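Local coordinates for protein-S-isoprenylcysteine O-methyltransferase (Tribolium castaneum, PDB 5V7P) that catalyses the methyl esterification of isoprenylated C-terminal cysteine residues on proteins, using S-adenosyl-L-methionine as methyl donor, within the endoplasmic reticulum membrane, at residues 140-145 and 226-231; 159-164 and 222-227. All blocks are in the same frame, centred on the assembly; numbering follows the deposited sequence.

Interaction 1 of 2, residues 140-145 and 226-231; sequences VEFFIE and LINPLC. With D10 (decane), chain I; UND (undecane), chain K.
Glu141 reaches from helix 129-148 to the backbone of Leu230 and Cys231, where the loop after helix 210-225 runs into helix 231-258. Leu230 N gives a nearly straight hydrogen bond of 2.9 Å to Glu141 OE2, arriving on the syn side and tilted 20° from the carboxylate plane. The neighbouring bond from Cys231 N to Glu141 OE1 is weak, at 3.2 Å and strongly bent. CG anti to the backbone N (chi1 179°), followed by an extended chain, carries the acid group across. It stacks on the Asn228 amide, the two planes only 23° apart and Glu141 CD 3.6 Å from Asn228 CG, as the side chains slide past each other in opposite directions.

A second acid lies close by: OE2 of Glu141 and OE2 of Glu145 are 2.8 Å apart, which suggests that one of the two groups is protonated. Glu145 meets Pro229 tip to tip, Glu145 OE2 lying 3.4 Å from Pro229 CD, while its OE1 forms a salt bridge with Lys153. That lysine also bonds to Asn228 OD1 and to the carbonyls of Leu226 and Ile227, binding the acid to the turn.

Farther out, the side chains of Phe142 and Leu226 cross at about a right angle; Phe142 CD1 lies 3.8 Å from Leu226 CG, and Leu226 O sits at the ring edge. On the surface, bound undecane touches Ile144 CG2 and Leu230 CD1, and a decane end reaches Phe143. Thus helix 129-148 holds, through buried carboxylates, an interhelical loop that opens with a Schellman motif, Ile227 having positive phi as it leaves helix 210-225.

Interaction 2 of 2, residues 159-164 and 222-227; sequences SNIGLC and TQIILI. With MPG ([(Z)-octadec-9-enyl] (2R)-2,3-bis(oxidanyl)propanoate), chain S; MPG ([(Z)-octadec-9-enyl] (2R)-2,3-bis(oxidanyl)propanoate), chain B.
Ser159 and Ile225 bring helices 156-180 and 210-225 almost into backbone contact, their CA atoms only 4.0 Å apart. With OG anti to its own backbone N (chi1 173°), Ser159 donates a hydrogen bond of 2.7 Å from OG to Ile225 O, although the position of that carbonyl oxygen is less certain. One turn on, Gly162 presents bare backbone to the other helix: its CA is 3.9 Å from Ile225 N, the backbone of Ile224 and Ile225 lies where a side chain would point, and isoleucine side chains flank the residue. Ile224 lays CG2 against Gly162 N at 3.5 Å. Ile225 turns CG1 to the other end of the residue, at 3.5 Å from Gly162 C. Leu163 closes this tight part, crossing Ile225 at about a right angle with its CD2 lodged among CG1, CG2 and CD1 of the isoleucine. At the start of the contact, the end of Ile227 brings CD1 up to the backbone N of Ser159.

Packing thins out at the surface, where Ile161 and Ile224 face each other with their CG2 atoms 4.5 Å apart and the end of Ile161 leads away. The flanks meet lipid molecules instead. Asn160, outside the helix contact, receives a weak, long hydrogen bond from O3 of one lipid to its OD1. Gln223 and Thr222 face another: Gln223 NE2 bonds to Thr222 OG1 at 3.3 Å. The same Gln223 NE2 is 3.1 Å from O3 of that second MPG lipid.

Around this helix pair, helix 90-113 packs on Ser159, Leu163 and Leu226, and helix 231-258 touches Gln223 and Ile224. Helix 129-148 also adjoins, with Ser138 against Gln223 and Phe142 against Leu226.

In the fold
Both interactions use the end of helix 210-225 predicted to face the lumen and share Leu226 and Ile227; the centres of interactions 1 and 2 are about 12 Å apart. In interaction 2 the last turns of that helix pack on helix 156-180, and in interaction 1 the loop that follows is held by helix 129-148. Gln223 and Asn228 join them, with a probable hydrogen bond of 3.1 Å from Asn228 ND2 to Gln223 OE1. The centre of interaction 1 lies about 19 Å, and that of interaction 2 about 14 Å, from the centre of the chain. Neither touches the S-adenosyl-L-methionine site; their bound neighbours are the alkanes and lipids beside these helices.

Interaction 1 of 2, residues 140-145 and 226-231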
loop_
_atom_site.group_PDB
_atom_site.type_symbol
_atom_site.label_atom_id
_atom_site.label_comp_id
_atom_site.label_asym_id
_atom_site.label_seq_id
_atom_site.Cartn_x
_atom_site.Cartn_y
_atom_site.Cartn_z
ATOM N N VAL A 140 -7.556 7.568 -17.949
ATOM C CA VAL A 140 -7.669 8.455 -19.100
ATOM C C VAL A 140 -7.053 7.804 -20.331
ATOM O O VAL A 140 -7.584 7.921 -21.442
ATOM C CB VAL A 140 -7.033 9.827 -18.798
ATOM C CG1 VAL A 140 -7.594 10.405 -17.503
ATOM C CG2 VAL A 140 -5.518 9.733 -18.733
ATOM N N GLU A 141 -5.932 7.099 -20.160
ATOM C CA GLU A 141 -5.342 6.389 -21.290
ATOM C C GLU A 141 -6.339 5.405 -21.881
ATOM O O GLU A 141 -6.549 5.372 -23.099
ATOM C CB GLU A 141 -4.066 5.657 -20.871
ATOM C CG GLU A 141 -3.429 4.889 -22.030
ATOM C CD GLU A 141 -2.211 4.084 -21.640
ATOM O OE1 GLU A 141 -1.748 4.209 -20.489
ATOM O OE2 GLU A 141 -1.719 3.319 -22.493
ATOM N N PHE A 142 -6.965 4.590 -21.030
ATOM C CA PHE A 142 -7.919 3.604 -21.520
ATOM C C PHE A 142 -9.008 4.266 -22.353
ATOM O O PHE A 142 -9.243 3.884 -23.505
ATOM C CB PHE A 142 -8.533 2.834 -20.350
ATOM C CG PHE A 142 -9.565 1.822 -20.770
ATOM C CD1 PHE A 142 -9.191 0.535 -21.117
ATOM C CD2 PHE A 142 -10.908 2.163 -20.828
ATOM C CE1 PHE A 142 -10.135 -0.396 -21.512
ATOM C CE2 PHE A 142 -11.855 1.236 -21.221
ATOM C CZ PHE A 142 -11.469 -0.045 -21.563
ATOM N N PHE A 143 -9.671 5.281 -21.794
ATOM C CA PHE A 143 -10.833 5.860 -22.456
ATOM C C PHE A 143 -10.453 6.732 -23.647
ATOM O O PHE A 143 -11.216 6.808 -24.616
ATOM C CB PHE A 143 -11.664 6.655 -21.449
ATOM C CG PHE A 143 -12.423 5.786 -20.492
ATOM C CD1 PHE A 143 -13.549 5.097 -20.912
ATOM C CD2 PHE A 143 -12.000 5.635 -19.183
ATOM C CE1 PHE A 143 -14.244 4.284 -20.042
ATOM C CE2 PHE A 143 -12.691 4.825 -18.307
ATOM C CZ PHE A 143 -13.815 4.145 -18.738
ATOM N N ILE A 144 -9.295 7.391 -23.605
ATOM C CA ILE A 144 -8.800 8.074 -24.797
ATOM C C ILE A 144 -8.437 7.053 -25.868
ATOM O O ILE A 144 -8.784 7.211 -27.045
ATOM C CB ILE A 144 -7.604 8.981 -24.446
ATOM C CG1 ILE A 144 -8.084 10.176 -23.616
ATOM C CG2 ILE A 144 -6.890 9.463 -25.716
ATOM C CD1 ILE A 144 -6.979 11.131 -23.175
ATOM N N GLU A 145 -7.740 5.984 -25.475
ATOM C CA GLU A 145 -7.357 4.955 -26.436
ATOM C C GLU A 145 -8.570 4.177 -26.928
ATOM O O GLU A 145 -8.617 3.768 -28.094
ATOM C CB GLU A 145 -6.335 4.005 -25.814
ATOM C CG GLU A 145 -4.939 4.590 -25.699
ATOM C CD GLU A 145 -3.982 3.669 -24.973
ATOM O OE1 GLU A 145 -4.449 2.674 -24.380
ATOM O OE2 GLU A 145 -2.764 3.939 -24.993
ATOM N N LEU A 226 -6.228 -3.727 -18.810
ATOM C CA LEU A 226 -6.651 -2.540 -19.540
ATOM C C LEU A 226 -6.042 -2.441 -20.934
ATOM O O LEU A 226 -6.488 -1.600 -21.722
ATOM C CB LEU A 226 -6.282 -1.289 -18.729
ATOM C CG LEU A 226 -7.355 -0.501 -17.968
ATOM C CD1 LEU A 226 -8.573 -1.332 -17.594
ATOM C CD2 LEU A 226 -6.742 0.101 -16.713
ATOM N N ILE A 227 -5.049 -3.267 -21.255
ATOM C CA ILE A 227 -4.328 -3.156 -22.518
ATOM C C ILE A 227 -3.906 -1.701 -22.704
ATOM O O ILE A 227 -4.231 -1.069 -23.715
ATOM C CB ILE A 227 -5.177 -3.659 -23.702
ATOM C CG1 ILE A 227 -5.783 -5.030 -23.365
ATOM C CG2 ILE A 227 -4.322 -3.741 -24.969
ATOM C CD1 ILE A 227 -6.559 -5.688 -24.496
ATOM N N ASN A 228 -3.191 -1.160 -21.713
ATOM C CA ASN A 228 -2.664 0.196 -21.768
ATOM C C ASN A 228 -1.183 0.132 -22.126
ATOM O O ASN A 228 -0.352 -0.148 -21.249
ATOM C CB ASN A 228 -2.863 0.908 -20.426
ATOM C CG ASN A 228 -4.269 1.451 -20.251
ATOM O OD1 ASN A 228 -4.987 1.679 -21.223
ATOM N ND2 ASN A 228 -4.664 1.673 -19.003
ATOM N N PRO A 229 -0.793 0.388 -23.380
ATOM C CA PRO A 229 0.628 0.255 -23.742
ATOM C C PRO A 229 1.539 1.270 -23.072
ATOM O O PRO A 229 2.751 1.032 -23.000
ATOM C CB PRO A 229 0.623 0.431 -25.267
ATOM C CG PRO A 229 -0.624 1.185 -25.562
ATOM C CD PRO A 229 -1.626 0.749 -24.540
ATOM N N LEU A 230 1.011 2.389 -22.581
ATOM C CA LEU A 230 1.851 3.367 -21.898
ATOM C C LEU A 230 2.007 3.057 -20.414
ATOM O O LEU A 230 3.099 3.222 -19.858
ATOM C CB LEU A 230 1.275 4.776 -22.072
ATOM C CG LEU A 230 1.117 5.284 -23.509
ATOM C CD1 LEU A 230 0.508 6.679 -23.505
ATOM C CD2 LEU A 230 2.450 5.284 -24.248
ATOM N N CYS A 231 0.940 2.600 -19.759
ATOM C CA CYS A 231 0.987 2.390 -18.316
ATOM C C CYS A 231 1.712 1.105 -17.937
ATOM O O CYS A 231 2.267 1.023 -16.836
ATOM C CB CYS A 231 -0.428 2.372 -17.739
ATOM S SG CYS A 231 -1.101 4.015 -17.379
HETATM C C3 D10 I . -12.164 10.720 -12.269
HETATM C C4 D10 I . -11.656 10.996 -13.682
HETATM C C5 D10 I . -11.940 9.793 -14.581
HETATM C C6 D10 I . -11.432 10.080 -15.992
HETATM C C7 D10 I . -11.726 8.885 -16.897
HETATM C C8 D10 I . -11.417 9.255 -18.345
HETATM C C1 UND K . 1.962 7.901 -15.195
HETATM C C2 UND K . 2.396 8.286 -16.607
HETATM C C3 UND K . 1.796 7.305 -17.613
HETATM C C4 UND K . 1.566 7.982 -18.966
HETATM C C5 UND K . 0.129 7.750 -19.436
HETATM C C6 UND K . -0.296 8.850 -20.407
HETATM C C7 UND K . -1.818 8.980 -20.375
HETATM C C8 UND K . -2.260 10.110 -21.301
HETATM C C9 UND K . -2.138 9.660 -22.758
HETATM C C10 UND K . -3.517 9.599 -23.416
HETATM C C11 UND K . -3.487 8.604 -24.575
#

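Interaction 2 of 2, residues 159-164 and 222-227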
loop_
_atom_site.group_PDB
_atom_site.type_symbol
_atom_site.label_atom_id
_atom_site.label_comp_id
_atom_site.label_asym_id
_atom_site.label_seq_id
_atom_site.Cartn_x
_atom_site.Cartn_y
_atom_site.Cartn_z
ATOM N N SER A 159 -6.304 -9.135 -22.511
ATOM C CA SER A 159 -6.766 -8.657 -21.211
ATOM C C SER A 159 -6.953 -9.810 -20.234
ATOM O O SER A 159 -6.641 -9.681 -19.043
ATOM C CB SER A 159 -8.070 -7.881 -21.381
ATOM O OG SER A 159 -8.637 -7.540 -20.129
ATOM N N ASN A 160 -7.458 -10.948 -20.717
ATOM C CA ASN A 160 -7.638 -12.105 -19.846
ATOM C C ASN A 160 -6.304 -12.659 -19.368
ATOM O O ASN A 160 -6.245 -13.292 -18.308
ATOM C CB ASN A 160 -8.438 -13.189 -20.568
ATOM C CG ASN A 160 -9.862 -12.763 -20.852
ATOM O OD1 ASN A 160 -10.387 -11.854 -20.210
ATOM N ND2 ASN A 160 -10.496 -13.418 -21.815
ATOM N N ILE A 161 -5.231 -12.452 -20.133
ATOM C CA ILE A 161 -3.900 -12.758 -19.618
ATOM C C ILE A 161 -3.606 -11.885 -18.406
ATOM O O ILE A 161 -3.105 -12.364 -17.384
ATOM C CB ILE A 161 -2.840 -12.587 -20.726
ATOM C CG1 ILE A 161 -2.922 -13.761 -21.709
ATOM C CG2 ILE A 161 -1.429 -12.472 -20.132
ATOM C CD1 ILE A 161 -1.985 -13.656 -22.900
ATOM N N GLY A 162 -3.931 -10.594 -18.496
ATOM C CA GLY A 162 -3.806 -9.728 -17.337
ATOM C C GLY A 162 -4.625 -10.216 -16.158
ATOM O O GLY A 162 -4.198 -10.110 -15.006
ATOM N N LEU A 163 -5.819 -10.752 -16.430
ATOM C CA LEU A 163 -6.622 -11.352 -15.369
ATOM C C LEU A 163 -5.864 -12.481 -14.682
ATOM O O LEU A 163 -5.873 -12.589 -13.449
ATOM C CB LEU A 163 -7.945 -11.871 -15.936
ATOM C CG LEU A 163 -9.200 -11.011 -15.766
ATOM C CD1 LEU A 163 -9.683 -11.060 -14.328
ATOM C CD2 LEU A 163 -8.954 -9.575 -16.188
ATOM N N CYS A 164 -5.188 -13.323 -15.466
ATOM C CA CYS A 164 -4.512 -14.485 -14.903
ATOM C C CYS A 164 -3.381 -14.071 -13.969
ATOM O O CYS A 164 -3.269 -14.592 -12.854
ATOM C CB CYS A 164 -3.985 -15.380 -16.026
ATOM S SG CYS A 164 -5.276 -16.292 -16.901
ATOM N N THR A 222 -2.832 -5.400 -13.745
ATOM C CA THR A 222 -3.974 -4.503 -13.893
ATOM C C THR A 222 -3.912 -3.751 -15.216
ATOM O O THR A 222 -4.937 -3.563 -15.881
ATOM C CB THR A 222 -4.035 -3.513 -12.728
ATOM O OG1 THR A 222 -2.868 -2.685 -12.733
ATOM C CG2 THR A 222 -4.142 -4.245 -11.393
ATOM N N GLN A 223 -2.717 -3.317 -15.614
ATOM C CA GLN A 223 -2.565 -2.584 -16.864
ATOM C C GLN A 223 -2.559 -3.494 -18.081
ATOM O O GLN A 223 -2.856 -3.029 -19.187
ATOM C CB GLN A 223 -1.284 -1.748 -16.821
ATOM C CG GLN A 223 -1.274 -0.737 -15.688
ATOM C CD GLN A 223 -2.539 0.098 -15.660
ATOM O OE1 GLN A 223 -2.845 0.809 -16.615
ATOM N NE2 GLN A 223 -3.296 -0.008 -14.573
ATOM N N ILE A 224 -2.232 -4.775 -17.908
ATOM C CA ILE A 224 -2.439 -5.728 -18.991
ATOM C C ILE A 224 -3.929 -5.962 -19.200
ATOM O O ILE A 224 -4.401 -6.087 -20.337
ATOM C CB ILE A 224 -1.688 -7.043 -18.707
ATOM C CG1 ILE A 224 -0.186 -6.763 -18.571
ATOM C CG2 ILE A 224 -1.963 -8.061 -19.817
ATOM C CD1 ILE A 224 0.670 -7.987 -18.300
ATOM N N ILE A 225 -4.696 -6.016 -18.109
ATOM C CA ILE A 225 -6.150 -6.085 -18.232
ATOM C C ILE A 225 -6.638 -4.957 -19.126
ATOM O O ILE A 225 -7.353 -5.180 -20.109
ATOM C CB ILE A 225 -6.816 -6.030 -16.844
ATOM C CG1 ILE A 225 -6.359 -7.216 -15.991
ATOM C CG2 ILE A 225 -8.343 -6.016 -16.976
ATOM C CD1 ILE A 225 -6.873 -7.195 -14.563
ATOM N N LEU A 226 -6.228 -3.727 -18.810
ATOM C CA LEU A 226 -6.651 -2.540 -19.540
ATOM C C LEU A 226 -6.042 -2.441 -20.934
ATOM O O LEU A 226 -6.488 -1.600 -21.722
ATOM C CB LEU A 226 -6.282 -1.289 -18.729
ATOM C CG LEU A 226 -7.355 -0.501 -17.968
ATOM C CD1 LEU A 226 -8.573 -1.332 -17.594
ATOM C CD2 LEU A 226 -6.742 0.101 -16.713
ATOM N N ILE A 227 -5.049 -3.267 -21.255
ATOM C CA ILE A 227 -4.328 -3.156 -22.518
ATOM C C ILE A 227 -3.906 -1.701 -22.704
ATOM O O ILE A 227 -4.231 -1.069 -23.715
ATOM C CB ILE A 227 -5.177 -3.659 -23.702
ATOM C CG1 ILE A 227 -5.783 -5.030 -23.365
ATOM C CG2 ILE A 227 -4.322 -3.741 -24.969
ATOM C CD1 ILE A 227 -6.559 -5.688 -24.496
HETATM C C2 MPG S . -17.763 -12.412 -19.263
HETATM C C3 MPG S . -17.413 -11.686 -17.965
HETATM C C4 MPG S . -17.731 -12.575 -16.764
HETATM C C5 MPG S . -16.564 -13.522 -16.502
HETATM C C6 MPG S . -15.450 -12.777 -15.767
HETATM C C7 MPG S . -14.283 -13.718 -15.456
HETATM C C8 MPG S . -13.645 -14.285 -16.723
HETATM C C9 MPG S . -13.167 -13.143 -17.620
HETATM C C10 MPG S . -12.737 -13.350 -18.846
HETATM C C11 MPG S . -12.678 -14.737 -19.484
HETATM C C12 MPG S . -13.896 -14.932 -20.384
HETATM C C13 MPG S . -14.104 -16.423 -20.641
HETATM C C14 MPG S . -12.821 -17.029 -21.211
HETATM O O1 MPG S . -16.123 -10.981 -20.260
HETATM C C1 MPG S . -17.394 -11.532 -20.459
HETATM C CXD MPG S . -14.574 -9.085 -20.923
HETATM O O2 MPG S . -14.445 -8.165 -21.972
HETATM C C21 MPG S . -13.289 -9.899 -20.786
HETATM O O3 MPG S . -12.639 -9.963 -22.026
HETATM O O4 MPG S . -16.353 -9.924 -22.224
HETATM C CX3 MPG S . -15.753 -10.017 -21.205
HETATM C C2 MPG B . 0.354 2.817 -9.832
HETATM C C3 MPG B . 1.221 1.586 -10.062
HETATM C C4 MPG B . 1.940 1.165 -8.784
HETATM C C5 MPG B . 2.557 -0.200 -8.992
HETATM C C6 MPG B . 3.404 -0.548 -7.780
HETATM C C7 MPG B . 2.579 -0.705 -6.506
HETATM C C8 MPG B . 3.413 -0.146 -5.367
HETATM C C9 MPG B . 2.838 -0.640 -4.042
HETATM C C10 MPG B . 2.266 0.148 -3.161
HETATM C C11 MPG B . 2.110 1.658 -3.353
HETATM C C12 MPG B . 0.860 2.129 -2.627
HETATM C C13 MPG B . 1.054 2.040 -1.117
HETATM C C14 MPG B . -0.320 2.003 -0.466
HETATM C C15 MPG B . -0.188 2.167 1.047
HETATM C C16 MPG B . -1.110 3.279 1.541
HETATM O O1 MPG B . -1.865 2.023 -9.546
HETATM C C1 MPG B . -0.781 2.543 -8.846
HETATM C CXD MPG B . -3.558 0.176 -9.667
HETATM O O2 MPG B . -3.481 -1.029 -10.373
HETATM C C21 MPG B . -4.307 1.210 -10.520
HETATM O O3 MPG B . -4.479 0.725 -11.822
HETATM O O4 MPG B . -1.331 -0.084 -8.947
HETATM C CX3 MPG B . -2.152 0.671 -9.351
#